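Side-chain contacts in shikimate dehydrogenase (NADP(+)) (Peptoclostridium difficile, PDB 5DZS), which probably catalyses the reversible NADPH-linked reduction of 3-dehydroshikimate to shikimate, a step on the pathway to chorismate: residues T87-E92 against Y96-D101; G5-K10 against E41-L46; Q239-Q244 against N254-V259. All blocks are in the same frame, centred on the assembly; numbering follows the deposited sequence. Where two conformers were deposited one is given.

Contacts 1 and 2 are buried and both reach the same mixed sheet of the substrate-binding domain, whereas contact 3 is only partly buried and joins two C-terminal helices. Backbone hydrogen bonds dominate contact 1, where two strands lie side by side and hydroxyl groups and waters add polar links. Contact 2 is made of hydrocarbon alone, a strand valine meeting the turn that leads into a helix. Contact 3 is apolar as well, but one methyl group carries it. Contacts 1 and 3 touch each other through polar side chains close to the predicted shikimate site, and both reach the second subunit; contact 2 touches neither of the others.

Contact 1 of 3, residues T87-E92 against Y96-D101; sequences TILLRE and YGYNTD
The rings of Y96 and Y98 both turn an edge to strand 87-91, each with a carbonyl oxygen in its plane: L89 O lies 3.8 Å from Y96 CD1, and T87 O sits beside Y98. Y98 has CG beside its backbone N, anti to the carbonyl carbon (chi1 -54°), which lays the ring edge along T87 O. At the hydroxyl end of Y96, a water in the ring plane bridges OH to R91 O. L89 CB approaches Y98 obliquely, 4.1 Å from CE1. F74 of the same chain meets the Y96 ring, while F74 of the second subunit packs on Y98.

The strands form an antiparallel beta hairpin. L89 and Y96 make a hydrogen-bonded pair, L89 N to Y96 O and Y96 N to L89 O both 2.9 Å. The T87-Y98 pair is less even: Y98 N reaches T87 O at 2.8 Å, but T87 N stands 3.2 Å from Y98 O.

Beyond this pair, T87 OG1 and T100 OG1 share a water, and T100 CG2 lies 3.7 Å from T87 OG1. S243 and N86 also bond the T87 and T100 hydroxyls, respectively. Backbone bonds thus hold the strands, a water bridges the segments at each end, and the T87/T100 end leads to D101, a predicted shikimate ligand.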
loop_
_atom_site.group_PDB
_atom_site.type_symbol
_atom_site.label_atom_id
_atom_site.label_comp_id
_atom_site.label_asym_id
_atom_site.label_seq_id
_atom_site.Cartn_x
_atom_site.Cartn_y
_atom_site.Cartn_z
ATOM N N THR B 87 2.421 6.907 10.651
ATOM C CA THR B 87 3.190 6.951 9.397
ATOM C C THR B 87 2.517 7.970 8.489
ATOM O O THR B 87 1.316 7.861 8.239
ATOM C CB THR B 87 3.240 5.559 8.738
ATOM O OG1 THR B 87 3.871 4.620 9.633
ATOM C CG2 THR B 87 3.997 5.577 7.419
ATOM N N ILE B 88 3.280 8.939 8.009
ATOM C CA ILE B 88 2.773 9.971 7.106
ATOM C C ILE B 88 3.582 9.938 5.802
ATOM O O ILE B 88 4.830 9.809 5.849
ATOM C CB ILE B 88 2.880 11.373 7.740
ATOM C CG1 ILE B 88 1.944 11.472 8.959
ATOM C CG2 ILE B 88 2.574 12.499 6.743
ATOM C CD1 ILE B 88 2.111 12.715 9.810
ATOM N N LEU B 89 2.902 10.085 4.679
ATOM C CA LEU B 89 3.512 10.127 3.346
ATOM C C LEU B 89 3.119 11.447 2.686
ATOM O O LEU B 89 1.940 11.821 2.676
ATOM C CB LEU B 89 2.992 8.980 2.496
ATOM C CG LEU B 89 3.354 8.994 1.004
ATOM C CD1 LEU B 89 4.843 8.981 0.698
ATOM C CD2 LEU B 89 2.676 7.810 0.331
ATOM N N LEU B 90 4.096 12.145 2.114
ATOM C CA LEU B 90 3.894 13.356 1.306
ATOM C C LEU B 90 3.901 12.991 -0.174
ATOM O O LEU B 90 4.867 12.429 -0.678
ATOM C CB LEU B 90 5.034 14.362 1.558
ATOM C CG LEU B 90 5.073 15.596 0.653
ATOM C CD1 LEU B 90 3.927 16.543 0.969
ATOM C CD2 LEU B 90 6.438 16.301 0.827
ATOM N N ARG B 91 2.813 13.319 -0.863
ATOM C CA ARG B 91 2.717 13.164 -2.311
ATOM C C ARG B 91 1.933 14.301 -2.885
ATOM O O ARG B 91 0.829 14.591 -2.444
ATOM C CB ARG B 91 2.050 11.827 -2.699
ATOM C CG ARG B 91 2.861 10.580 -2.491
ATOM C CD ARG B 91 4.101 10.497 -3.365
ATOM N NE ARG B 91 4.830 9.270 -3.047
ATOM C CZ ARG B 91 6.100 9.044 -3.375
ATOM N NH1 ARG B 91 6.797 9.951 -4.065
ATOM N NH2 ARG B 91 6.677 7.904 -3.010
ATOM N N GLU B 92 2.529 14.964 -3.883
ATOM C CA GLU B 92 1.861 16.065 -4.569
ATOM C C GLU B 92 1.290 17.102 -3.589
ATOM O O GLU B 92 0.152 17.551 -3.700
ATOM C CB GLU B 92 0.806 15.527 -5.545
ATOM C CG GLU B 92 1.389 14.827 -6.779
ATOM C CD GLU B 92 1.909 13.409 -6.560
ATOM O OE1 GLU B 92 1.139 12.540 -6.079
ATOM O OE2 GLU B 92 3.071 13.129 -6.964
ATOM N N TYR B 96 -0.796 11.998 3.635
ATOM C CA TYR B 96 -1.559 10.766 3.819
ATOM C C TYR B 96 -1.110 10.107 5.095
ATOM O O TYR B 96 0.104 9.911 5.311
ATOM C CB TYR B 96 -1.303 9.795 2.664
ATOM C CG TYR B 96 -1.829 10.257 1.318
ATOM C CD1 TYR B 96 -1.200 11.265 0.600
ATOM C CD2 TYR B 96 -2.922 9.647 0.754
ATOM C CE1 TYR B 96 -1.705 11.683 -0.613
ATOM C CE2 TYR B 96 -3.398 10.042 -0.467
ATOM C CZ TYR B 96 -2.802 11.065 -1.133
ATOM O OH TYR B 96 -3.265 11.473 -2.387
ATOM N N GLY B 97 -2.052 9.762 5.940
ATOM C CA GLY B 97 -1.783 9.104 7.211
ATOM C C GLY B 97 -2.141 7.629 7.228
ATOM O O GLY B 97 -3.234 7.243 6.766
ATOM N N TYR B 98 -1.256 6.825 7.823
ATOM C CA TYR B 98 -1.410 5.385 7.947
ATOM C C TYR B 98 -1.071 4.958 9.358
ATOM O O TYR B 98 -0.472 5.727 10.126
ATOM C CB TYR B 98 -0.450 4.646 6.985
ATOM C CG TYR B 98 -0.552 5.056 5.545
ATOM C CD1 TYR B 98 0.086 6.200 5.066
ATOM C CD2 TYR B 98 -1.278 4.314 4.644
ATOM C CE1 TYR B 98 -0.031 6.584 3.760
ATOM C CE2 TYR B 98 -1.345 4.676 3.306
ATOM C CZ TYR B 98 -0.697 5.826 2.876
ATOM O OH TYR B 98 -0.781 6.209 1.538
ATOM N N ASN B 99 -1.434 3.736 9.708
ATOM C CA ASN B 99 -1.084 3.206 11.013
ATOM C C ASN B 99 -0.586 1.802 10.879
ATOM O O ASN B 99 -1.354 0.886 10.531
ATOM C CB ASN B 99 -2.259 3.276 11.960
ATOM C CG ASN B 99 -1.859 2.898 13.371
ATOM O OD1 ASN B 99 -1.210 1.858 13.572
ATOM N ND2 ASN B 99 -2.228 3.710 14.334
ATOM N N THR B 100 0.688 1.599 11.158
ATOM C CA THR B 100 1.220 0.270 11.111
ATOM C C THR B 100 1.164 -0.440 12.489
ATOM O O THR B 100 1.707 -1.563 12.598
ATOM C CB THR B 100 2.643 0.339 10.742
ATOM O OG1 THR B 100 3.316 1.016 11.830
ATOM C CG2 THR B 100 2.851 1.061 9.379
ATOM N N ASP B 101 0.535 0.149 13.526
ATOM C CA ASP B 101 0.500 -0.506 14.872
ATOM C C ASP B 101 -0.214 -1.868 14.918
ATOM O O ASP B 101 0.268 -2.804 15.596
ATOM C CB ASP B 101 -0.088 0.419 15.972
ATOM C CG ASP B 101 0.930 1.408 16.534
ATOM O OD1 ASP B 101 2.140 1.204 16.342
ATOM O OD2 ASP B 101 0.512 2.387 17.207
HETATM O O HOH W 1 5.257 2.615 11.184
HETATM O O HOH W 2 -1.657 13.629 -3.548
#

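Contact 2 of 3, residues G5-K10 against E41-L46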
loop_
_atom_site.group_PDB
_atom_site.type_symbol
_atom_site.label_atom_id
_atom_site.label_comp_id
_atom_site.label_asym_id
_atom_site.label_seq_id
_atom_site.Cartn_x
_atom_site.Cartn_y
_atom_site.Cartn_z
ATOM N N GLY B 5 11.950 10.912 8.744
ATOM C CA GLY B 5 12.296 10.978 10.141
ATOM C C GLY B 5 11.190 10.598 11.071
ATOM O O GLY B 5 10.107 10.174 10.633
ATOM N N LEU B 6 11.473 10.769 12.350
ATOM C CA LEU B 6 10.576 10.408 13.433
ATOM C C LEU B 6 10.182 11.647 14.212
ATOM O O LEU B 6 11.049 12.358 14.732
ATOM C CB LEU B 6 11.264 9.413 14.376
ATOM C CG LEU B 6 10.505 9.030 15.652
ATOM C CD1 LEU B 6 9.187 8.353 15.348
ATOM C CD2 LEU B 6 11.378 8.180 16.557
ATOM N N VAL B 7 8.868 11.891 14.301
ATOM C CA VAL B 7 8.334 13.036 15.018
ATOM C C VAL B 7 7.822 12.627 16.400
ATOM O O VAL B 7 6.991 11.718 16.517
ATOM C CB VAL B 7 7.196 13.683 14.225
ATOM C CG1 VAL B 7 6.499 14.780 15.039
ATOM C CG2 VAL B 7 7.722 14.242 12.897
ATOM N N GLY B 8 8.309 13.300 17.434
ATOM C CA GLY B 8 7.880 13.029 18.809
ATOM C C GLY B 8 8.397 14.135 19.686
ATOM O O GLY B 8 9.117 15.004 19.221
ATOM N N GLU B 9 8.065 14.103 20.966
ATOM C CA GLU B 9 8.474 15.199 21.859
ATOM C C GLU B 9 9.912 15.038 22.369
ATOM O O GLU B 9 10.708 15.996 22.342
ATOM C CB GLU B 9 7.476 15.301 23.004
ATOM C CG GLU B 9 7.686 16.472 23.939
ATOM C CD GLU B 9 6.680 16.464 25.079
ATOM O OE1 GLU B 9 6.089 15.392 25.364
ATOM O OE2 GLU B 9 6.482 17.534 25.695
ATOM N N LYS B 10 10.242 13.818 22.794
ATOM C CA LYS B 10 11.572 13.479 23.326
ATOM C C LYS B 10 11.983 12.157 22.704
ATOM O O LYS B 10 11.308 11.143 22.920
ATOM C CB LYS B 10 11.506 13.318 24.850
ATOM C CG LYS B 10 10.928 14.509 25.610
ATOM C CD LYS B 10 11.800 15.749 25.484
ATOM C CE LYS B 10 11.266 16.882 26.358
ATOM N NZ LYS B 10 12.158 18.077 26.346
ATOM N N GLU B 41 3.907 22.929 21.573
ATOM C CA GLU B 41 3.484 24.235 21.071
ATOM C C GLU B 41 3.815 24.474 19.592
ATOM O O GLU B 41 3.335 25.442 18.988
ATOM C CB GLU B 41 4.057 25.371 21.937
ATOM C CG GLU B 41 5.566 25.363 22.167
ATOM C CD GLU B 41 6.025 24.563 23.395
ATOM O OE1 GLU B 41 5.336 23.619 23.847
ATOM O OE2 GLU B 41 7.111 24.904 23.925
ATOM N N ASP B 42 4.653 23.604 19.030
ATOM C CA ASP B 42 5.048 23.687 17.626
ATOM C C ASP B 42 4.468 22.637 16.698
ATOM O O ASP B 42 4.698 22.684 15.485
ATOM C CB ASP B 42 6.582 23.596 17.525
ATOM C CG ASP B 42 7.291 24.857 17.961
ATOM O OD1 ASP B 42 6.645 25.926 18.130
ATOM O OD2 ASP B 42 8.541 24.802 18.132
ATOM N N ILE B 43 3.733 21.662 17.223
ATOM C CA ILE B 43 3.274 20.581 16.351
ATOM C C ILE B 43 2.349 21.048 15.210
ATOM O O ILE B 43 2.345 20.417 14.118
ATOM C CB ILE B 43 2.694 19.402 17.181
ATOM C CG1 ILE B 43 2.613 18.099 16.360
ATOM C CG2 ILE B 43 1.361 19.774 17.782
ATOM C CD1 ILE B 43 3.954 17.468 16.047
ATOM N N SER B 44 1.626 22.149 15.401
ATOM C CA SER B 44 0.775 22.675 14.340
ATOM C C SER B 44 1.575 23.183 13.146
ATOM O O SER B 44 1.015 23.386 12.073
ATOM C CB SER B 44 -0.084 23.829 14.863
ATOM O OG SER B 44 0.728 24.939 15.184
ATOM N N LYS B 45 2.895 23.336 13.313
ATOM C CA LYS B 45 3.743 23.829 12.226
ATOM C C LYS B 45 4.351 22.697 11.385
ATOM O O LYS B 45 4.917 22.950 10.311
ATOM C CB LYS B 45 4.897 24.680 12.798
ATOM C CG LYS B 45 4.468 25.817 13.722
ATOM C CD LYS B 45 5.621 26.470 14.451
ATOM C CE LYS B 45 5.090 27.370 15.561
ATOM N NZ LYS B 45 6.180 27.986 16.358
ATOM N N LEU B 46 4.209 21.455 11.824
ATOM C CA LEU B 46 4.863 20.343 11.147
ATOM C C LEU B 46 4.413 20.166 9.708
ATOM O O LEU B 46 5.230 19.981 8.806
ATOM C CB LEU B 46 4.687 19.005 11.899
ATOM C CG LEU B 46 5.218 17.738 11.257
ATOM C CD1 LEU B 46 6.744 17.752 11.315
ATOM C CD2 LEU B 46 4.723 16.480 11.944
#
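V7 is the residue through which strand 2-8 meets I43 and L46 of the 41-46 turn. The strand arrives from G5 and L6, whose backbones are bonded to N59 on one neighbouring strand and to K34 and F36 on the other. V7, next in the strand, points its side chain toward 41-46.

The valine divides its work between its two methyl groups. CG1 stands anti to the backbone N (chi1 173°) and makes the approach to I43, 3.8 Å from CD1; the two side chains cross at a slant. CG2 lies beside the backbone N and meets L46 tip to tip, 3.9 Å from CD2 and 4.0 Å from CD1, so that the fork of the leucine straddles the end of this methyl. L46 CD2 also comes within 4.0 Å of V7 CG1 and thus touches both branches.

In the alpha/beta substrate-binding domain this is a strand packing on the turn before helix 46-53 and on that helix's first residue, L46. Strand 2-8 lies inside the mixed sheet, between strands 31-37 and 57-60, and the turn follows strand 31-37. Within the turn, K45 N bonds to D42 O and L46 N to I43 O, bonds that bring I43 and L46 round to the same side. On the outside of the turn K45 NZ forms a salt bridge with D42 OD1 at 2.8 Å, meeting the oxygen from above the carboxylate plane. Y64 and R67, from the loop after strand 57-60, pack on I43, while F36 and V58 of the two flanking strands touch V7.

After G8 the strand ends, and E9 OE1 forms a salt bridge with K40 NZ.

Contact 3 of 3, residues Q239-Q244 against N254-V259; sequences QAIKSQ and NSILDV
I241, on helix 233-248, drives its CD1 methyl against the backbone of helix 255-268 at L257, with I256 to one side. The contact is helix-to-helix packing between two C-terminal helices that follow one another in the chain and are joined by a short loop. In the shikimate dehydrogenase family such C-terminal helices return from the nucleotide-binding domain to pack against the substrate-binding domain.

I241 has the most surface buried here. Its CG1 lies beside the backbone N (chi1 -69°) and the chain runs on extended (chi2 168°), carrying CD1 out from its own helix to the other. The fit is close, because the methyl meets main-chain atoms as well as side chains: CD1 is 3.5 Å from L257 CA and 3.7 Å from L257 N. The CA atoms of I241 and L257 stand 7.3 Å apart.

L257 receives the methyl on CB, 3.8 Å away, while its CG, anti to the backbone N, carries the branched end along the first helix. There the leucine packs on V237 and Y234, which precede I241 by four and seven residues. I256 adds its CG2, and it also reaches L27 of helix 16-27; I252 of the connecting loop packs on I241 as well.

No hydrogen bond spans the two segments. Polar groups of 239-244 face elsewhere: NE2 of Q239, a predicted shikimate ligand, hydrogen-bonds to D101 OD1, and K242 NZ forms salt bridges with E245 of its own helix and with D249 of the second subunit. On the I256 side of the methyl, I241 CD1 lies 4.2 Å from I256 CG2.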
loop_
_atom_site.group_PDB
_atom_site.type_symbol
_atom_site.label_atom_id
_atom_site.label_comp_id
_atom_site.label_asym_id
_atom_site.label_seq_id
_atom_site.Cartn_x
_atom_site.Cartn_y
_atom_site.Cartn_z
ATOM N N GLN B 239 7.437 -2.608 11.791
ATOM C CA GLN B 239 6.794 -1.318 11.478
ATOM C C GLN B 239 7.677 -0.439 10.599
ATOM O O GLN B 239 7.177 0.302 9.720
ATOM C CB GLN B 239 6.465 -0.610 12.747
ATOM C CG GLN B 239 5.398 -1.305 13.499
ATOM C CD GLN B 239 5.034 -0.525 14.732
ATOM O OE1 GLN B 239 5.868 -0.293 15.639
ATOM N NE2 GLN B 239 3.789 -0.098 14.782
ATOM N N ALA B 240 8.991 -0.475 10.786
ATOM C CA ALA B 240 9.881 0.322 9.954
ATOM C C ALA B 240 9.783 -0.151 8.496
ATOM O O ALA B 240 9.715 0.648 7.549
ATOM C CB ALA B 240 11.320 0.271 10.435
ATOM N N ILE B 241 9.773 -1.477 8.312
ATOM C CA ILE B 241 9.696 -2.059 6.970
ATOM C C ILE B 241 8.343 -1.751 6.316
ATOM O O ILE B 241 8.300 -1.357 5.134
ATOM C CB ILE B 241 10.018 -3.569 7.026
ATOM C CG1 ILE B 241 11.501 -3.751 7.376
ATOM C CG2 ILE B 241 9.687 -4.267 5.707
ATOM C CD1 ILE B 241 11.880 -5.173 7.752
ATOM N N LYS B 242 7.257 -1.877 7.062
ATOM C CA LYS B 242 5.952 -1.536 6.519
ATOM C C LYS B 242 5.896 -0.056 6.130
ATOM O O LYS B 242 5.335 0.305 5.095
ATOM C CB LYS B 242 4.848 -1.891 7.523
ATOM C CG LYS B 242 3.439 -1.640 7.023
ATOM C CD LYS B 242 3.069 -2.489 5.817
ATOM C CE LYS B 242 3.069 -3.991 6.081
ATOM N NZ LYS B 242 2.739 -4.850 4.891
ATOM N N SER B 243 6.469 0.811 6.971
ATOM C CA SER B 243 6.509 2.226 6.630
ATOM C C SER B 243 7.259 2.430 5.303
ATOM O O SER B 243 6.822 3.216 4.448
ATOM C CB SER B 243 7.197 3.065 7.705
ATOM O OG SER B 243 6.461 3.100 8.918
ATOM N N GLN B 244 8.397 1.754 5.165
ATOM C CA GLN B 244 9.180 1.843 3.948
ATOM C C GLN B 244 8.401 1.360 2.716
ATOM O O GLN B 244 8.509 1.944 1.628
ATOM C CB GLN B 244 10.484 1.090 4.130
ATOM C CG GLN B 244 11.437 1.794 5.075
ATOM C CD GLN B 244 11.926 3.115 4.517
ATOM O OE1 GLN B 244 11.826 3.373 3.328
ATOM N NE2 GLN B 244 12.466 3.965 5.389
ATOM N N ASN B 254 10.100 -10.667 2.408
ATOM C CA ASN B 254 9.780 -11.136 3.785
ATOM C C ASN B 254 10.980 -11.458 4.642
ATOM O O ASN B 254 10.951 -11.283 5.855
ATOM C CB ASN B 254 8.931 -12.410 3.741
ATOM C CG ASN B 254 7.488 -12.145 3.387
ATOM O OD1 ASN B 254 7.017 -11.014 3.459
ATOM N ND2 ASN B 254 6.765 -13.207 3.033
ATOM N N SER B 255 12.024 -11.954 4.008
ATOM C CA SER B 255 13.220 -12.373 4.725
ATOM C C SER B 255 13.980 -11.222 5.358
ATOM O O SER B 255 14.741 -11.421 6.293
ATOM C CB SER B 255 14.142 -13.106 3.770
ATOM O OG SER B 255 14.576 -12.248 2.738
ATOM N N ILE B 256 13.753 -10.001 4.884
ATOM C CA ILE B 256 14.495 -8.845 5.389
ATOM C C ILE B 256 14.263 -8.542 6.880
ATOM O O ILE B 256 15.182 -8.186 7.608
ATOM C CB ILE B 256 14.263 -7.613 4.492
ATOM C CG1 ILE B 256 14.861 -7.890 3.103
ATOM C CG2 ILE B 256 14.872 -6.365 5.108
ATOM C CD1 ILE B 256 14.717 -6.784 2.094
ATOM N N LEU B 257 13.020 -8.667 7.354
ATOM C CA LEU B 257 12.719 -8.428 8.752
ATOM C C LEU B 257 13.588 -9.267 9.697
ATOM O O LEU B 257 14.159 -8.735 10.649
ATOM C CB LEU B 257 11.230 -8.718 8.966
ATOM C CG LEU B 257 10.664 -8.842 10.377
ATOM C CD1 LEU B 257 11.055 -7.693 11.268
ATOM C CD2 LEU B 257 9.148 -8.959 10.282
ATOM N N ASP B 258 13.656 -10.567 9.457
ATOM C CA ASP B 258 14.454 -11.433 10.306
ATOM C C ASP B 258 15.931 -11.105 10.199
ATOM O O ASP B 258 16.648 -11.141 11.207
ATOM C CB ASP B 258 14.215 -12.914 9.999
ATOM C CG ASP B 258 12.889 -13.416 10.545
ATOM O OD1 ASP B 258 12.311 -12.753 11.441
ATOM O OD2 ASP B 258 12.435 -14.488 10.086
ATOM N N VAL B 259 16.404 -10.815 8.992
ATOM C CA VAL B 259 17.821 -10.487 8.821
ATOM C C VAL B 259 18.138 -9.232 9.636
ATOM O O VAL B 259 19.090 -9.193 10.416
ATOM C CB VAL B 259 18.187 -10.291 7.329
ATOM C CG1 VAL B 259 19.606 -9.781 7.184
ATOM C CG2 VAL B 259 18.026 -11.604 6.572
#